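Local coordinates for protein putative glycoside hydrolase (Bacteroides thetaiotaomicron VPI-5482, PDB 3HBZ) that is a putative glycoside hydrolase that binds calcium and may play a role in carbohydrate metabolism, its precise activity not being established, at residues E9-V21 and L46-I58. Numbering follows the deposited sequence.
Sequences EADILSCRLPGVV and LAPEFTLTPGATI. With NA (sodium ion), chain E; CA (calcium ion), chain C.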
ATOM      1  N   GLU A   9     -16.072  19.040  -3.121  1.00 63.76           N
ATOM      2  CA  GLU A   9     -16.533  17.677  -3.413  1.00 59.48           C
ATOM      3  C   GLU A   9     -16.967  16.894  -2.130  1.00 54.81           C
ATOM      4  O   GLU A   9     -16.319  16.979  -1.090  1.00 54.71           O
ATOM      5  CB  GLU A   9     -15.417  16.902  -4.133  1.00 58.92           C
ATOM      6  CG  GLU A   9     -15.818  16.250  -5.430  1.00 64.56           C
ATOM      7  CD  GLU A   9     -15.187  16.876  -6.670  1.00 65.52           C
ATOM      8  OE1 GLU A   9     -15.102  18.119  -6.731  1.00 75.46           O
ATOM      9  OE2 GLU A   9     -14.809  16.119  -7.604  1.00 46.80           O
ATOM     10  N   ALA A  10     -18.066  16.145  -2.235  1.00 45.28           N
ATOM     11  CA  ALA A  10     -18.525  15.333  -1.187  1.00 39.03           C
ATOM     12  C   ALA A  10     -18.071  13.850  -1.309  1.00 33.87           C
ATOM     13  O   ALA A  10     -17.942  13.249  -2.389  1.00 29.83           O
ATOM     14  CB  ALA A  10     -19.995  15.457  -1.067  1.00 45.30           C
ATOM     15  N   ASP A  11     -17.771  13.304  -0.149  1.00 29.37           N
ATOM     16  CA  ASP A  11     -17.076  12.059  -0.039  1.00 28.19           C
ATOM     17  C   ASP A  11     -17.964  10.964   0.507  1.00 29.02           C
ATOM     18  O   ASP A  11     -18.902  11.208   1.265  1.00 27.00           O
ATOM     19  CB  ASP A  11     -15.892  12.233   0.895  1.00 30.00           C
ATOM     20  CG  ASP A  11     -14.922  13.297   0.402  1.00 32.24           C
ATOM     21  OD1 ASP A  11     -14.639  13.390  -0.807  1.00 31.04           O
ATOM     22  OD2 ASP A  11     -14.470  14.073   1.217  1.00 31.08           O
ATOM     23  N   ILE A  12     -17.598   9.742   0.156  1.00 25.25           N
ATOM     24  CA  ILE A  12     -17.958   8.577   0.935  1.00 24.03           C
ATOM     25  C   ILE A  12     -16.983   8.519   2.078  1.00 26.84           C
ATOM     26  O   ILE A  12     -15.795   8.438   1.843  1.00 25.89           O
ATOM     27  CB  ILE A  12     -17.829   7.295   0.113  1.00 25.46           C
ATOM     28  CG1 ILE A  12     -18.892   7.288  -1.015  1.00 25.75           C
ATOM     29  CG2 ILE A  12     -18.019   6.079   1.001  1.00 22.20           C
ATOM     30  CD1 ILE A  12     -18.780   6.075  -1.985  1.00 20.93           C
ATOM     31  N   LEU A  13     -17.490   8.526   3.302  1.00 26.01           N
ATOM     32  CA  LEU A  13     -16.641   8.548   4.501  1.00 27.08           C
ATOM     33  C   LEU A  13     -16.485   7.193   5.124  1.00 25.24           C
ATOM     34  O   LEU A  13     -15.578   6.991   5.886  1.00 27.68           O
ATOM     35  CB  LEU A  13     -17.193   9.535   5.533  1.00 21.19           C
ATOM     36  CG  LEU A  13     -17.254  10.987   5.073  1.00 28.84           C
ATOM     37  CD1 LEU A  13     -18.021  11.790   6.134  1.00 20.99           C
ATOM     38  CD2 LEU A  13     -15.804  11.520   4.848  1.00 20.43           C
ATOM     39  N   SER A  14     -17.380   6.254   4.826  1.00 25.47           N
ATOM     40  CA  SER A  14     -17.238   4.868   5.316  1.00 23.43           C
ATOM     41  C   SER A  14     -18.052   3.934   4.478  1.00 24.99           C
ATOM     42  O   SER A  14     -18.953   4.365   3.766  1.00 28.01           O
ATOM     43  CB  SER A  14     -17.671   4.723   6.806  1.00 26.99           C
ATOM     44  OG  SER A  14     -19.100   4.807   6.975  1.00 28.35           O
ATOM     45  N   CYS A  15     -17.748   2.649   4.610  1.00 26.23           N
ATOM     46  CA  CYS A  15     -18.436   1.587   3.856  1.00 26.88           C
ATOM     47  C   CYS A  15     -18.554   0.388   4.727  1.00 28.10           C
ATOM     48  O   CYS A  15     -17.582   0.028   5.378  1.00 30.37           O
ATOM     49  CB  CYS A  15     -17.598   1.189   2.651  1.00 23.66           C
ATOM     50  SG  CYS A  15     -18.342  -0.013   1.591  1.00 35.39           S
ATOM     51  N   ARG A  16     -19.718  -0.261   4.725  1.00 29.37           N
ATOM     52  CA  ARG A  16     -19.847  -1.540   5.369  1.00 31.06           C
ATOM     53  C   ARG A  16     -20.869  -2.393   4.644  1.00 31.59           C
ATOM     54  O   ARG A  16     -21.586  -1.876   3.783  1.00 30.01           O
ATOM     55  CB  ARG A  16     -20.180  -1.370   6.836  1.00 32.98           C
ATOM     56  CG  ARG A  16     -21.590  -1.041   7.113  1.00 38.97           C
ATOM     57  CD  ARG A  16     -21.759  -0.723   8.571  1.00 48.10           C
ATOM     58  NE  ARG A  16     -23.173  -0.732   8.919  1.00 60.63           N
ATOM     59  CZ  ARG A  16     -23.869  -1.797   9.318  1.00 59.60           C
ATOM     60  NH1 ARG A  16     -23.301  -2.994   9.458  1.00 59.13           N
ATOM     61  NH2 ARG A  16     -25.156  -1.648   9.585  1.00 66.06           N
ATOM     62  N   LEU A  17     -20.850  -3.703   4.936  1.00 28.71           N
ATOM     63  CA  LEU A  17     -21.766  -4.676   4.349  1.00 30.17           C
ATOM     64  C   LEU A  17     -22.551  -5.366   5.476  1.00 31.55           C
ATOM     65  O   LEU A  17     -22.067  -6.304   6.115  1.00 31.73           O
ATOM     66  CB  LEU A  17     -21.014  -5.727   3.561  1.00 29.06           C
ATOM     67  CG  LEU A  17     -20.320  -5.416   2.245  1.00 31.44           C
ATOM     68  CD1 LEU A  17     -19.565  -6.697   1.793  1.00 26.66           C
ATOM     69  CD2 LEU A  17     -21.323  -4.959   1.199  1.00 37.65           C
ATOM     70  N   PRO A  18     -23.763  -4.890   5.743  1.00 34.88           N
ATOM     71  CA  PRO A  18     -24.570  -5.472   6.823  1.00 34.60           C
ATOM     72  C   PRO A  18     -24.734  -6.986   6.624  1.00 33.75           C
ATOM     73  O   PRO A  18     -24.987  -7.430   5.521  1.00 34.09           O
ATOM     74  CB  PRO A  18     -25.928  -4.752   6.679  1.00 34.08           C
ATOM     75  CG  PRO A  18     -25.647  -3.485   5.991  1.00 37.36           C
ATOM     76  CD  PRO A  18     -24.426  -3.738   5.100  1.00 36.55           C
ATOM     77  N   GLY A  19     -24.531  -7.761   7.672  1.00 33.84           N
ATOM     78  CA  GLY A  19     -24.634  -9.228   7.581  1.00 36.27           C
ATOM     79  C   GLY A  19     -23.526 -10.021   6.887  1.00 35.64           C
ATOM     80  O   GLY A  19     -23.626 -11.241   6.829  1.00 37.33           O
ATOM     81  N   VAL A  20     -22.483  -9.356   6.367  1.00 34.21           N
ATOM     82  CA  VAL A  20     -21.288 -10.042   5.820  1.00 32.44           C
ATOM     83  C   VAL A  20     -20.072  -9.610   6.634  1.00 33.18           C
ATOM     84  O   VAL A  20     -19.883  -8.408   6.879  1.00 36.78           O
ATOM     85  CB  VAL A  20     -21.059  -9.665   4.326  1.00 33.97           C
ATOM     86  CG1 VAL A  20     -19.659 -10.098   3.813  1.00 28.23           C
ATOM     87  CG2 VAL A  20     -22.167 -10.223   3.464  1.00 38.26           C
ATOM     88  N   VAL A  21     -19.236 -10.562   7.032  1.00 32.86           N
ATOM     89  CA  VAL A  21     -18.009 -10.228   7.754  1.00 34.43           C
ATOM     90  C   VAL A  21     -16.965  -9.873   6.704  1.00 32.42           C
ATOM     91  O   VAL A  21     -16.660 -10.667   5.791  1.00 33.41           O
ATOM     92  CB  VAL A  21     -17.484 -11.370   8.659  1.00 36.87           C
ATOM     93  CG1 VAL A  21     -16.287 -10.870   9.521  1.00 37.09           C
ATOM     94  CG2 VAL A  21     -18.612 -11.915   9.563  1.00 35.83           C
ATOM     95  N   LEU A  46     -24.442  -8.013  -3.260  1.00 28.74           N
ATOM     96  CA  LEU A  46     -24.037  -7.302  -2.052  1.00 26.54           C
ATOM     97  C   LEU A  46     -24.608  -5.891  -2.066  1.00 27.72           C
ATOM     98  O   LEU A  46     -24.803  -5.285  -3.130  1.00 27.20           O
ATOM     99  CB  LEU A  46     -22.519  -7.255  -1.976  1.00 25.40           C
ATOM    100  CG  LEU A  46     -21.804  -8.599  -1.911  1.00 28.93           C
ATOM    101  CD1 LEU A  46     -20.282  -8.411  -2.098  1.00 26.16           C
ATOM    102  CD2 LEU A  46     -22.116  -9.316  -0.592  1.00 25.49           C
ATOM    103  N   ALA A  47     -24.854  -5.357  -0.873  1.00 27.69           N
ATOM    104  CA  ALA A  47     -25.574  -4.105  -0.724  1.00 23.94           C
ATOM    105  C   ALA A  47     -24.794  -3.192   0.231  1.00 26.23           C
ATOM    106  O   ALA A  47     -25.219  -2.949   1.362  1.00 24.59           O
ATOM    107  CB  ALA A  47     -27.038  -4.389  -0.194  1.00 21.85           C
ATOM    108  N   PRO A  48     -23.641  -2.695  -0.222  1.00 26.08           N
ATOM    109  CA  PRO A  48     -22.841  -1.782   0.592  1.00 25.77           C
ATOM    110  C   PRO A  48     -23.648  -0.579   1.112  1.00 25.32           C
ATOM    111  O   PRO A  48     -24.473   0.016   0.373  1.00 24.04           O
ATOM    112  CB  PRO A  48     -21.725  -1.322  -0.366  1.00 28.43           C
ATOM    113  CG  PRO A  48     -21.814  -2.194  -1.600  1.00 27.53           C
ATOM    114  CD  PRO A  48     -23.133  -2.844  -1.604  1.00 29.79           C
ATOM    115  N   GLU A  49     -23.431  -0.239   2.377  1.00 24.23           N
ATOM    116  CA  GLU A  49     -23.999   0.980   2.977  1.00 27.78           C
ATOM    117  C   GLU A  49     -22.899   1.967   3.336  1.00 28.72           C
ATOM    118  O   GLU A  49     -21.830   1.568   3.814  1.00 27.75           O
ATOM    119  CB  GLU A  49     -24.822   0.662   4.216  1.00 27.79           C
ATOM    120  CG  GLU A  49     -26.077  -0.026   3.855  1.00 42.08           C
ATOM    121  CD  GLU A  49     -26.885  -0.417   5.054  1.00 47.48           C
ATOM    122  OE1 GLU A  49     -26.509  -0.013   6.183  1.00 38.40           O
ATOM    123  OE2 GLU A  49     -27.871  -1.149   4.838  1.00 44.83           O
ATOM    124  N   PHE A  50     -23.156   3.245   3.068  1.00 27.08           N
ATOM    125  CA  PHE A  50     -22.133   4.269   3.179  1.00 25.79           C
ATOM    126  C   PHE A  50     -22.549   5.324   4.211  1.00 27.87           C
ATOM    127  O   PHE A  50     -23.749   5.513   4.503  1.00 25.33           O
ATOM    128  CB  PHE A  50     -21.883   4.954   1.824  1.00 26.75           C
ATOM    129  CG  PHE A  50     -21.677   3.995   0.690  1.00 24.16           C
ATOM    130  CD1 PHE A  50     -20.458   3.342   0.528  1.00 29.39           C
ATOM    131  CD2 PHE A  50     -22.728   3.653  -0.158  1.00 29.93           C
ATOM    132  CE1 PHE A  50     -20.269   2.409  -0.501  1.00 24.57           C
ATOM    133  CE2 PHE A  50     -22.535   2.745  -1.205  1.00 31.04           C
ATOM    134  CZ  PHE A  50     -21.299   2.131  -1.383  1.00 29.04           C
ATOM    135  N   THR A  51     -21.555   6.007   4.761  1.00 26.81           N
ATOM    136  CA  THR A  51     -21.790   7.303   5.330  1.00 24.79           C
ATOM    137  C   THR A  51     -21.209   8.316   4.350  1.00 26.48           C
ATOM    138  O   THR A  51     -20.272   7.995   3.593  1.00 23.91           O
ATOM    139  CB  THR A  51     -21.205   7.460   6.736  1.00 25.62           C
ATOM    140  OG1 THR A  51     -19.787   7.259   6.678  1.00 25.50           O
ATOM    141  CG2 THR A  51     -21.874   6.464   7.738  1.00 22.69           C
ATOM    142  N   LEU A  52     -21.790   9.522   4.352  1.00 23.92           N
ATOM    143  CA  LEU A  52     -21.445  10.576   3.413  1.00 21.63           C
ATOM    144  C   LEU A  52     -21.212  11.875   4.117  1.00 23.42           C
ATOM    145  O   LEU A  52     -21.631  12.090   5.265  1.00 22.56           O
ATOM    146  CB  LEU A  52     -22.581  10.815   2.399  1.00 21.77           C
ATOM    147  CG  LEU A  52     -23.100   9.665   1.528  1.00 32.27           C
ATOM    148  CD1 LEU A  52     -24.396  10.137   0.774  1.00 22.15           C
ATOM    149  CD2 LEU A  52     -21.991   9.107   0.583  1.00 25.34           C
ATOM    150  N   THR A  53     -20.552  12.764   3.404  1.00 25.76           N
ATOM    151  CA  THR A  53     -20.507  14.190   3.763  1.00 25.85           C
ATOM    152  C   THR A  53     -21.918  14.710   4.019  1.00 24.60           C
ATOM    153  O   THR A  53     -22.823  14.512   3.182  1.00 24.01           O
ATOM    154  CB  THR A  53     -19.938  14.992   2.571  1.00 30.91           C
ATOM    155  OG1 THR A  53     -18.656  14.446   2.226  1.00 28.31           O
ATOM    156  CG2 THR A  53     -19.865  16.552   2.894  1.00 25.88           C
ATOM    157  N   PRO A  54     -22.114  15.437   5.139  1.00 24.53           N
ATOM    158  CA  PRO A  54     -23.449  15.940   5.422  1.00 24.38           C
ATOM    159  C   PRO A  54     -24.086  16.695   4.238  1.00 26.08           C
ATOM    160  O   PRO A  54     -23.445  17.520   3.591  1.00 26.30           O
ATOM    161  CB  PRO A  54     -23.250  16.823   6.653  1.00 24.74           C
ATOM    162  CG  PRO A  54     -22.122  16.155   7.399  1.00 23.85           C
ATOM    163  CD  PRO A  54     -21.173  15.728   6.231  1.00 25.62           C
ATOM    164  N   GLY A  55     -25.334  16.346   3.947  1.00 24.19           N
ATOM    165  CA  GLY A  55     -26.085  16.950   2.870  1.00 26.76           C
ATOM    166  C   GLY A  55     -25.872  16.348   1.499  1.00 26.52           C
ATOM    167  O   GLY A  55     -26.574  16.730   0.572  1.00 28.68           O
ATOM    168  N   ALA A  56     -24.889  15.465   1.334  1.00 24.65           N
ATOM    169  CA  ALA A  56     -24.660  14.812   0.036  1.00 23.89           C
ATOM    170  C   ALA A  56     -25.688  13.720  -0.230  1.00 25.96           C
ATOM    171  O   ALA A  56     -26.335  13.209   0.680  1.00 23.79           O
ATOM    172  CB  ALA A  56     -23.253  14.195  -0.021  1.00 23.29           C
ATOM    173  N   THR A  57     -25.814  13.340  -1.500  1.00 25.05           N
ATOM    174  CA  THR A  57     -26.558  12.168  -1.869  1.00 25.02           C
ATOM    175  C   THR A  57     -25.716  11.267  -2.744  1.00 26.68           C
ATOM    176  O   THR A  57     -24.745  11.713  -3.386  1.00 25.32           O
ATOM    177  CB  THR A  57     -27.846  12.525  -2.659  1.00 27.99           C
ATOM    178  OG1 THR A  57     -27.484  13.266  -3.828  1.00 23.10           O
ATOM    179  CG2 THR A  57     -28.854  13.305  -1.784  1.00 24.00           C
ATOM    180  N   ILE A  58     -26.109   9.996  -2.807  1.00 25.24           N
ATOM    181  CA  ILE A  58     -25.368   9.028  -3.597  1.00 24.52           C
ATOM    182  C   ILE A  58     -26.333   8.279  -4.531  1.00 24.16           C
ATOM    183  O   ILE A  58     -27.460   7.965  -4.165  1.00 22.99           O
ATOM    184  CB  ILE A  58     -24.565   8.070  -2.707  1.00 26.18           C
ATOM    185  CG1 ILE A  58     -23.621   7.188  -3.545  1.00 28.20           C
ATOM    186  CG2 ILE A  58     -25.506   7.195  -1.884  1.00 27.15           C
ATOM    187  CD1 ILE A  58     -22.604   6.365  -2.724  1.00 22.49           C
TER
HETATM  188 NA    NA E   4     -13.605  15.698  -0.781  1.00 56.24          NA
HETATM  189 CA    CA C   2     -16.302  16.107  -9.849  0.80 51.22          CA
HETATM  190  O   HOH W   1     -21.049   2.664   6.474  1.00 34.00           O
HETATM  191  O   HOH W   2     -17.562  15.219 -11.789  1.00 38.87           O
HETATM  192  O   HOH W   3     -14.706  14.430  -9.540  1.00 36.45           O
HETATM  193  O   HOH W   4     -12.386  14.790  -2.988  1.00 43.61           O
HETATM  194  O   HOH W   5     -12.139  14.625   0.276  1.00 35.55           O
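Ile12 and Phe50 meet on the inner side of a two-stranded antiparallel ribbon. With CG1 of Ile12 anti to the carbonyl carbon (chi1 -67°), the CG1-CD1 branch lays CD1 over one face of the ring near its rim and also reaches Leu52 CD2 and, crossing at about a right angle, Ile58 CD1. CG2, the other branch, comes within 3.7 Å of Phe50 CD1. Replacing Ile12 with an alanine would probably open a gap at the ring face that CD1 covers and leave Leu52 and Ile58 without their shared apolar partner. Farther along, Cys15 SG approaches the same ring obliquely, 3.7 Å from Phe50 CE1.

The other face of the ribbon is polar. The hydroxyls Ser14 OG and Thr51 OG1 lie 2.6 Å apart in a hydrogen bond, and a water links Ser14 OG to Glu49 O. The side chains of Arg16 and Glu49 run side by side, but Glu49 OE1 lies well out of the guanidinium plane, 4.0 Å from Arg16 NH2, so guanidinium and carboxylate probably share only charge attraction.

Backbone bonds hold the strands in antiparallel register: Arg16 and Glu49 exchange a reciprocal pair, Leu13 N bonds Thr51 O, and Thr51 N bonds Ser14 O. At the far end Asp11 N points almost straight at the side-chain Thr53 OG1 (2.8 Å, 173°), and Thr53 N returns a bond to Asp11 O. The Asp11 carboxylate grips a sodium ion with both oxygens and accepts a hydrogen bond from Lys85.

Ile33, Ile35, Tyr74 and Val76 of a mixed sheet cover the apolar side, sandwich-fashion. Leu13 and Ser14 together face the single Thr51, a classic beta bulge that shifts the register by one.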